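Local structure of short chain dehydrogenase (Rhodopseudomonas palustris, 3H7A) at residues Tyr18-Phe32 against Pro216-Gln228. The protein is a short-chain dehydrogenase that probably carries out oxidation or reduction with a nicotinamide adenine dinucleotide cofactor (NAD or NADP) bound on its Rossmann fold. Residues are numbered along the deposited sequence; the frame is centred on the assembly and turned at random.
Sequences YIGAEIAKKFAAEGF and PAAVAGAYWQLYQ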
loop_
_atom_site.group_PDB
_atom_site.type_symbol
_atom_site.label_atom_id
_atom_site.label_comp_id
_atom_site.label_asym_id
_atom_site.label_seq_id
_atom_site.Cartn_x
_atom_site.Cartn_y
_atom_site.Cartn_z
ATOM N N TYR B 18 14.830 9.143 24.389
ATOM C CA TYR B 18 13.702 9.124 25.313
ATOM C C TYR B 18 12.756 7.942 25.073
ATOM O O TYR B 18 12.283 7.328 26.025
ATOM C CB TYR B 18 12.954 10.456 25.265
ATOM C CG TYR B 18 13.741 11.599 25.844
ATOM C CD1 TYR B 18 13.930 11.707 27.227
ATOM C CD2 TYR B 18 14.311 12.566 25.018
ATOM C CE1 TYR B 18 14.662 12.752 27.772
ATOM C CE2 TYR B 18 15.045 13.620 25.550
ATOM C CZ TYR B 18 15.216 13.706 26.931
ATOM O OH TYR B 18 15.941 14.745 27.470
ATOM N N ILE B 19 12.510 7.618 23.803
ATOM C CA ILE B 19 11.682 6.481 23.445
ATOM C C ILE B 19 12.293 5.186 24.004
ATOM O O ILE B 19 11.621 4.439 24.717
ATOM C CB ILE B 19 11.467 6.411 21.919
ATOM C CG1 ILE B 19 10.565 7.558 21.474
ATOM C CG2 ILE B 19 10.808 5.108 21.528
ATOM C CD1 ILE B 19 10.575 7.803 19.985
ATOM N N GLY B 20 13.576 4.962 23.722
ATOM C CA GLY B 20 14.307 3.777 24.203
ATOM C C GLY B 20 14.326 3.635 25.713
ATOM O O GLY B 20 14.150 2.534 26.238
ATOM N N ALA B 21 14.531 4.752 26.406
ATOM C CA ALA B 21 14.529 4.789 27.873
ATOM C C ALA B 21 13.168 4.443 28.449
ATOM O O ALA B 21 13.076 3.706 29.435
ATOM C CB ALA B 21 14.964 6.160 28.362
ATOM N N GLU B 22 12.112 4.974 27.833
ATOM C CA GLU B 22 10.743 4.673 28.250
ATOM C C GLU B 22 10.361 3.226 27.994
ATOM O O GLU B 22 9.632 2.630 28.781
ATOM C CB GLU B 22 9.731 5.597 27.575
ATOM C CG GLU B 22 9.734 7.018 28.109
ATOM C CD GLU B 22 9.458 7.106 29.598
ATOM O OE1 GLU B 22 8.581 6.367 30.114
ATOM O OE2 GLU B 22 10.123 7.933 30.247
ATOM N N ILE B 23 10.853 2.663 26.894
ATOM C CA ILE B 23 10.626 1.247 26.611
ATOM C C ILE B 23 11.258 0.399 27.718
ATOM O O ILE B 23 10.623 -0.518 28.238
ATOM C CB ILE B 23 11.179 0.832 25.222
ATOM C CG1 ILE B 23 10.387 1.504 24.095
ATOM C CG2 ILE B 23 11.116 -0.658 25.067
ATOM C CD1 ILE B 23 11.067 1.408 22.728
ATOM N N ALA B 24 12.494 0.740 28.088
ATOM C CA ALA B 24 13.227 0.036 29.138
ATOM C C ALA B 24 12.483 0.153 30.469
ATOM O O ALA B 24 12.249 -0.860 31.122
ATOM C CB ALA B 24 14.653 0.573 29.248
ATOM N N LYS B 25 12.069 1.375 30.825
ATOM C CA LYS B 25 11.255 1.632 32.028
ATOM C C LYS B 25 9.999 0.767 32.070
ATOM O O LYS B 25 9.686 0.198 33.105
ATOM C CB LYS B 25 10.847 3.118 32.147
ATOM C CG LYS B 25 11.961 4.106 32.525
ATOM C CD LYS B 25 11.384 5.526 32.758
ATOM C CE LYS B 25 12.404 6.609 32.420
ATOM N NZ LYS B 25 11.967 8.008 32.759
ATOM N N LYS B 26 9.295 0.660 30.941
ATOM C CA LYS B 26 8.040 -0.107 30.864
ATOM C C LYS B 26 8.233 -1.607 31.057
ATOM O O LYS B 26 7.529 -2.225 31.856
ATOM C CB LYS B 26 7.291 0.174 29.541
ATOM C CG LYS B 26 5.960 -0.582 29.348
ATOM C CD LYS B 26 4.983 -0.396 30.522
ATOM C CE LYS B 26 3.543 -0.467 30.059
ATOM N NZ LYS B 26 2.636 -1.003 31.106
ATOM N N PHE B 27 9.178 -2.193 30.329
ATOM C CA PHE B 27 9.399 -3.623 30.444
ATOM C C PHE B 27 10.015 -4.022 31.779
ATOM O O PHE B 27 9.723 -5.108 32.282
ATOM C CB PHE B 27 10.164 -4.161 29.239
ATOM C CG PHE B 27 9.297 -4.302 28.020
ATOM C CD1 PHE B 27 8.664 -5.515 27.735
ATOM C CD2 PHE B 27 9.061 -3.208 27.188
ATOM C CE1 PHE B 27 7.835 -5.645 26.623
ATOM C CE2 PHE B 27 8.236 -3.322 26.078
ATOM C CZ PHE B 27 7.622 -4.544 25.786
ATOM N N ALA B 28 10.817 -3.128 32.368
ATOM C CA ALA B 28 11.348 -3.351 33.710
ATOM C C ALA B 28 10.243 -3.235 34.754
ATOM O O ALA B 28 10.249 -3.982 35.727
ATOM C CB ALA B 28 12.482 -2.398 34.020
ATOM N N ALA B 29 9.292 -2.326 34.529
ATOM C CA ALA B 29 8.136 -2.132 35.423
ATOM C C ALA B 29 7.208 -3.336 35.403
ATOM O O ALA B 29 6.495 -3.593 36.365
ATOM C CB ALA B 29 7.364 -0.877 35.053
ATOM N N GLU B 30 7.240 -4.075 34.300
ATOM C CA GLU B 30 6.438 -5.269 34.139
ATOM C C GLU B 30 7.194 -6.531 34.524
ATOM O O GLU B 30 6.724 -7.636 34.268
ATOM C CB GLU B 30 5.935 -5.384 32.697
ATOM C CG GLU B 30 5.050 -4.213 32.236
ATOM C CD GLU B 30 3.716 -4.114 32.981
ATOM O OE1 GLU B 30 3.245 -5.126 33.552
ATOM O OE2 GLU B 30 3.127 -3.014 32.977
ATOM N N GLY B 31 8.369 -6.371 35.121
ATOM C CA GLY B 31 9.055 -7.499 35.742
ATOM C C GLY B 31 10.134 -8.187 34.936
ATOM O O GLY B 31 10.634 -9.227 35.349
ATOM N N PHE B 32 10.515 -7.626 33.792
ATOM C CA PHE B 32 11.601 -8.221 33.015
ATOM C C PHE B 32 12.938 -7.631 33.455
ATOM O O PHE B 32 12.978 -6.505 33.951
ATOM C CB PHE B 32 11.425 -7.933 31.531
ATOM C CG PHE B 32 10.303 -8.684 30.874
ATOM C CD1 PHE B 32 10.510 -9.967 30.364
ATOM C CD2 PHE B 32 9.060 -8.090 30.707
ATOM C CE1 PHE B 32 9.480 -10.657 29.721
ATOM C CE2 PHE B 32 8.009 -8.773 30.068
ATOM C CZ PHE B 32 8.228 -10.054 29.568
ATOM N N PRO B 216 7.242 9.928 24.650
ATOM C CA PRO B 216 7.972 8.678 24.580
ATOM C C PRO B 216 7.300 7.559 25.379
ATOM O O PRO B 216 7.414 6.398 25.000
ATOM C CB PRO B 216 9.324 9.043 25.189
ATOM C CG PRO B 216 9.449 10.493 24.953
ATOM C CD PRO B 216 8.095 11.027 25.142
ATOM N N ALA B 217 6.588 7.907 26.449
ATOM C CA ALA B 217 5.831 6.921 27.222
ATOM C C ALA B 217 4.704 6.256 26.414
ATOM O O ALA B 217 4.297 5.127 26.717
ATOM C CB ALA B 217 5.275 7.552 28.494
ATOM N N ALA B 218 4.209 6.954 25.388
ATOM C CA ALA B 218 3.155 6.417 24.527
ATOM C C ALA B 218 3.645 5.262 23.652
ATOM O O ALA B 218 2.954 4.247 23.523
ATOM C CB ALA B 218 2.553 7.518 23.678
ATOM N N VAL B 219 4.842 5.418 23.078
ATOM C CA VAL B 219 5.476 4.374 22.260
ATOM C C VAL B 219 5.721 3.099 23.082
ATOM O O VAL B 219 5.484 1.980 22.606
ATOM C CB VAL B 219 6.808 4.876 21.653
ATOM C CG1 VAL B 219 7.420 3.840 20.712
ATOM C CG2 VAL B 219 6.603 6.206 20.918
ATOM N N ALA B 220 6.169 3.280 24.324
ATOM C CA ALA B 220 6.405 2.160 25.229
ATOM C C ALA B 220 5.104 1.421 25.502
ATOM O O ALA B 220 5.092 0.187 25.535
ATOM C CB ALA B 220 7.032 2.641 26.520
ATOM N N GLY B 221 4.018 2.188 25.656
ATOM C CA GLY B 221 2.670 1.657 25.823
ATOM C C GLY B 221 2.237 0.825 24.641
ATOM O O GLY B 221 1.716 -0.278 24.823
ATOM N N ALA B 222 2.477 1.344 23.431
ATOM C CA ALA B 222 2.181 0.623 22.177
ATOM C C ALA B 222 2.978 -0.683 22.037
ATOM O O ALA B 222 2.439 -1.711 21.614
ATOM C CB ALA B 222 2.410 1.533 20.965
ATOM N N TYR B 223 4.257 -0.649 22.408
ATOM C CA TYR B 223 5.053 -1.865 22.412
ATOM C C TYR B 223 4.538 -2.861 23.438
ATOM O O TYR B 223 4.518 -4.074 23.177
ATOM C CB TYR B 223 6.516 -1.548 22.663
ATOM C CG TYR B 223 7.274 -1.256 21.404
ATOM C CD1 TYR B 223 7.174 -2.108 20.309
ATOM C CD2 TYR B 223 8.095 -0.134 21.302
ATOM C CE1 TYR B 223 7.859 -1.855 19.142
ATOM C CE2 TYR B 223 8.808 0.122 20.137
ATOM C CZ TYR B 223 8.677 -0.761 19.061
ATOM O OH TYR B 223 9.348 -0.559 17.887
ATOM N N TRP B 224 4.103 -2.348 24.595
ATOM C CA TRP B 224 3.475 -3.204 25.607
ATOM C C TRP B 224 2.160 -3.805 25.094
ATOM O O TRP B 224 1.896 -4.990 25.297
ATOM C CB TRP B 224 3.276 -2.482 26.956
ATOM C CG TRP B 224 2.761 -3.448 28.022
ATOM C CD1 TRP B 224 1.527 -3.449 28.604
ATOM C CD2 TRP B 224 3.463 -4.578 28.574
ATOM N NE1 TRP B 224 1.419 -4.499 29.496
ATOM C CE2 TRP B 224 2.593 -5.204 29.495
ATOM C CE3 TRP B 224 4.749 -5.110 28.391
ATOM C CZ2 TRP B 224 2.962 -6.342 30.219
ATOM C CZ3 TRP B 224 5.121 -6.231 29.120
ATOM C CH2 TRP B 224 4.223 -6.847 30.013
ATOM N N GLN B 225 1.364 -2.995 24.394
ATOM C CA GLN B 225 0.169 -3.494 23.727
ATOM C C GLN B 225 0.488 -4.654 22.762
ATOM O O GLN B 225 -0.180 -5.689 22.788
ATOM C CB GLN B 225 -0.548 -2.361 22.995
ATOM C CG GLN B 225 -1.922 -2.758 22.469
ATOM C CD GLN B 225 -2.336 -1.995 21.224
ATOM O OE1 GLN B 225 -2.998 -2.548 20.342
ATOM N NE2 GLN B 225 -1.955 -0.722 21.150
ATOM N N LEU B 226 1.514 -4.487 21.928
ATOM C CA LEU B 226 1.929 -5.559 21.017
ATOM C C LEU B 226 2.398 -6.783 21.796
ATOM O O LEU B 226 2.073 -7.925 21.427
ATOM C CB LEU B 226 3.020 -5.079 20.054
ATOM C CG LEU B 226 2.592 -4.207 18.870
ATOM C CD1 LEU B 226 3.790 -3.576 18.187
ATOM C CD2 LEU B 226 1.749 -5.012 17.879
ATOM N N TYR B 227 3.142 -6.548 22.880
ATOM C CA TYR B 227 3.588 -7.638 23.735
ATOM C C TYR B 227 2.389 -8.445 24.232
ATOM O O TYR B 227 2.416 -9.667 24.198
ATOM C CB TYR B 227 4.450 -7.164 24.924
ATOM C CG TYR B 227 4.795 -8.334 25.834
ATOM C CD1 TYR B 227 5.801 -9.223 25.493
ATOM C CD2 TYR B 227 4.056 -8.593 26.983
ATOM C CE1 TYR B 227 6.085 -10.317 26.282
ATOM C CE2 TYR B 227 4.347 -9.676 27.785
ATOM C CZ TYR B 227 5.357 -10.529 27.427
ATOM O OH TYR B 227 5.640 -11.616 28.206
ATOM N N GLN B 228 1.341 -7.748 24.668
ATOM C CA GLN B 228 0.176 -8.381 25.284
ATOM C C GLN B 228 -0.744 -9.207 24.365
ATOM O O GLN B 228 -1.542 -10.004 24.860
ATOM C CB GLN B 228 -0.644 -7.337 26.036
ATOM C CG GLN B 228 0.051 -6.749 27.250
ATOM C CD GLN B 228 -0.101 -7.598 28.497
ATOM O OE1 GLN B 228 -0.855 -7.240 29.408
ATOM N NE2 GLN B 228 0.618 -8.721 28.554
#
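Trp224 of helix 216-228 lies against Lys26, Phe27, Glu30 and Phe32 at the C-terminal end of helix 18-29 and just beyond it; Lys26 and Glu30 share one face of the indole, while Phe27 and Phe32 meet its edge. CB packs on Lys26 CE. With CG anti to the backbone N (chi1 -174°), the ring reaches across to the other helix, where Lys26 NZ sits over the five-membered ring in a cation-pi contact, 3.7 Å from Trp224 CD1. On the edge, Trp224 CE3 points at the face of Phe27, 3.6 Å from Phe27 CE1, in an offset edge-to-face pair with planes at 73°. Further out, CZ3 approaches the rim of Phe32, and at the tip Trp224 CH2 lies 3.5 Å from Glu30 CB. Glu30 CG rests over the six-membered ring as a CH-pi contact, and the carboxylate, stacked on the indole, takes a salt bridge from Lys26 NZ to Glu30 OE2 (2.8 Å). Were Trp224 replaced by an alanine, Phe27 and Phe32 would probably lose the edge they pack on, and the Lys26-Glu30 pair the aromatic face beneath it. In this Rossmann fold both helices pack on one side of the parallel sheet, the axes of the two segments approaching to 7.9 Å and crossing at -49°, and Ile23 and Phe27 reach strand 84-89. Close to the crossing, Ala220 CB touches Glu22 O at 3.4 Å, while Ile23 CD1 meets Tyr223 CD2; the Tyr223 hydroxyl is hydrogen-bonded to Thr140. At the opposite end, Pro216 CG packs on Tyr18 CB, 3.5 Å away.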